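Local coordinates for probable spore coat polysaccharide biosynthesis protein E (Chromobacterium violaceum ATCC 12472, PDB 3G8R), which probably acts as a sialic acid synthase of the NeuB type, condensing an amino sugar with phosphoenolpyruvate through its barrel domain, and binds zinc, at the interface of chains A and B. Numbering follows the deposited sequence. Chains: chain A/B, Probable spore coat polysaccharide biosynthesis protein E.

The interface of chains A and B. Residues chain A 52-55, 57-58; chain B 283, 301-303.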
loop_
_atom_site.group_PDB
_atom_site.type_symbol
_atom_site.label_atom_id
_atom_site.label_comp_id
_atom_site.label_asym_id
_atom_site.label_seq_id
_atom_site.Cartn_x
_atom_site.Cartn_y
_atom_site.Cartn_z
ATOM N N THR A 52 33.133 -7.606 -26.934
ATOM C CA THR A 52 32.825 -6.258 -27.386
ATOM C C THR A 52 32.630 -5.322 -26.191
ATOM O O THR A 52 33.006 -4.146 -26.229
ATOM C CB THR A 52 31.519 -6.223 -28.250
ATOM O OG1 THR A 52 30.466 -6.916 -27.571
ATOM C CG2 THR A 52 31.724 -6.876 -29.611
ATOM N N PHE A 53 32.044 -5.860 -25.128
ATOM C CA PHE A 53 31.471 -5.037 -24.095
ATOM C C PHE A 53 32.493 -4.373 -23.227
ATOM O O PHE A 53 32.322 -3.213 -22.829
ATOM C CB PHE A 53 30.539 -5.849 -23.208
ATOM C CG PHE A 53 29.747 -5.006 -22.270
ATOM C CD1 PHE A 53 30.113 -4.914 -20.931
ATOM C CD2 PHE A 53 28.676 -4.267 -22.733
ATOM C CE1 PHE A 53 29.398 -4.118 -20.045
ATOM C CE2 PHE A 53 27.942 -3.469 -21.876
ATOM C CZ PHE A 53 28.299 -3.390 -20.514
ATOM N N ILE A 54 33.529 -5.123 -22.885
ATOM C CA ILE A 54 34.615 -4.565 -22.108
ATOM C C ILE A 54 35.645 -4.079 -23.092
ATOM O O ILE A 54 36.221 -4.852 -23.858
ATOM C CB ILE A 54 35.225 -5.579 -21.138
ATOM C CG1 ILE A 54 34.127 -6.130 -20.207
ATOM C CG2 ILE A 54 36.430 -4.936 -20.406
ATOM C CD1 ILE A 54 34.621 -6.813 -18.917
ATOM N N HIS A 55 35.859 -2.781 -23.080
ATOM C CA HIS A 55 36.715 -2.193 -24.067
ATOM C C HIS A 55 38.180 -2.603 -23.893
ATOM O O HIS A 55 38.670 -2.740 -22.763
ATOM C CB HIS A 55 36.581 -0.689 -24.042
ATOM C CG HIS A 55 37.244 -0.029 -25.199
ATOM N ND1 HIS A 55 38.474 0.576 -25.097
ATOM C CD2 HIS A 55 36.877 0.069 -26.495
ATOM C CE1 HIS A 55 38.823 1.056 -26.273
ATOM N NE2 HIS A 55 37.870 0.761 -27.139
ATOM N N SER A 57 40.726 -0.997 -23.750
ATOM C CA SER A 57 41.420 -0.097 -22.837
ATOM C C SER A 57 41.210 -0.481 -21.376
ATOM O O SER A 57 42.033 -0.181 -20.508
ATOM C CB SER A 57 40.993 1.361 -23.083
ATOM O OG SER A 57 39.669 1.621 -22.620
ATOM N N PHE A 58 40.101 -1.158 -21.099
ATOM C CA PHE A 58 39.829 -1.559 -19.735
ATOM C C PHE A 58 40.020 -3.044 -19.404
ATOM O O PHE A 58 39.920 -3.431 -18.252
ATOM C CB PHE A 58 38.490 -1.030 -19.312
ATOM C CG PHE A 58 38.548 0.394 -18.877
ATOM C CD1 PHE A 58 38.769 0.721 -17.530
ATOM C CD2 PHE A 58 38.406 1.419 -19.801
ATOM C CE1 PHE A 58 38.830 2.050 -17.112
ATOM C CE2 PHE A 58 38.462 2.755 -19.400
ATOM C CZ PHE A 58 38.678 3.070 -18.051
ATOM N N PHE B 283 33.401 5.033 -28.283
ATOM C CA PHE B 283 34.777 4.946 -28.730
ATOM C C PHE B 283 34.813 5.055 -30.218
ATOM O O PHE B 283 33.986 4.465 -30.905
ATOM C CB PHE B 283 35.392 3.604 -28.336
ATOM C CG PHE B 283 35.419 3.360 -26.857
ATOM C CD1 PHE B 283 36.614 3.499 -26.138
ATOM C CD2 PHE B 283 34.255 2.990 -26.174
ATOM C CE1 PHE B 283 36.648 3.267 -24.743
ATOM C CE2 PHE B 283 34.263 2.776 -24.781
ATOM C CZ PHE B 283 35.466 2.909 -24.066
ATOM N N PHE B 301 30.359 1.065 -29.179
ATOM C CA PHE B 301 29.927 1.297 -27.795
ATOM C C PHE B 301 30.518 0.223 -26.929
ATOM O O PHE B 301 30.490 -0.944 -27.306
ATOM C CB PHE B 301 28.402 1.247 -27.672
ATOM C CG PHE B 301 27.708 2.124 -28.639
ATOM C CD1 PHE B 301 27.906 3.503 -28.609
ATOM C CD2 PHE B 301 26.872 1.573 -29.616
ATOM C CE1 PHE B 301 27.284 4.328 -29.514
ATOM C CE2 PHE B 301 26.235 2.402 -30.538
ATOM C CZ PHE B 301 26.448 3.784 -30.481
ATOM N N ALA B 302 31.061 0.611 -25.781
ATOM C CA ALA B 302 31.683 -0.348 -24.878
ATOM C C ALA B 302 31.768 0.232 -23.491
ATOM O O ALA B 302 31.534 1.416 -23.295
ATOM C CB ALA B 302 33.059 -0.720 -25.367
ATOM N N PHE B 303 32.152 -0.587 -22.531
ATOM C CA PHE B 303 32.110 -0.180 -21.149
ATOM C C PHE B 303 33.500 -0.259 -20.532
ATOM O O PHE B 303 34.324 -1.012 -20.996
ATOM C CB PHE B 303 31.044 -1.025 -20.431
ATOM C CG PHE B 303 31.458 -1.562 -19.092
ATOM C CD1 PHE B 303 30.960 -1.004 -17.922
ATOM C CD2 PHE B 303 32.309 -2.659 -18.995
ATOM C CE1 PHE B 303 31.319 -1.509 -16.662
ATOM C CE2 PHE B 303 32.694 -3.165 -17.733
ATOM C CZ PHE B 303 32.187 -2.590 -16.569
#
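The end of helix 50-53 of chain A and the loop that leads from it into the 3-10 helix 56-58 meet strand 281-284, strand 299-302 and the start of the loop after it in chain B, with B:Phe303 and A:His55 hiding the largest areas of this patch. Chain A supplies a segment of its NeuB region and chain B its SAF domain, towards the C-terminal end of this construct, so the domain of one copy is laid against the other copy; the two-fold axis repeats the contact, in keeping with the domain-swapped dimers of sialic acid synthases. Backbone pairing holds the centre. B:Phe303 N donates to A:Phe53 O (2.6 Å), and A:His55 N returns a nearly straight bond to B:Phe303 O (3.1 Å). The two bonds flank A:Ile54 and form a short parallel bridge, by which the residue just past strand 299-302 is joined to the loop following the helix.

Aromatic side chains pack around this bridge. A:His55, its CG anti to the backbone N (chi1 -169°), reaches tip to tip toward B:Phe283, and the two rings stack almost parallel, 16° apart with centroids 3.6 Å from each other. B:Phe283 CD1 lies over the middle of the imidazole. A:Ser57 OG hydrogen-bonds A:His55 ND1 (2.9 Å), limiting rotation of the imidazole and helping to keep its face turned to the phenyl ring. The methyl group of B:Ala302 packs beside this stack, with CB 3.8 Å from A:His55 CB and 3.5 Å from the carbonyl A:Thr52 O.

On the phenylalanine pair the contact is oblique instead of stacked. A:Phe53 CG is also anti to its backbone N (chi1 -170°), which places the ring against B:Phe303. There B:Phe303 CB sits over the A:Phe53 face, displaced toward the rim, and A:Phe53 CE1 touches B:Phe303 CG at 3.4 Å.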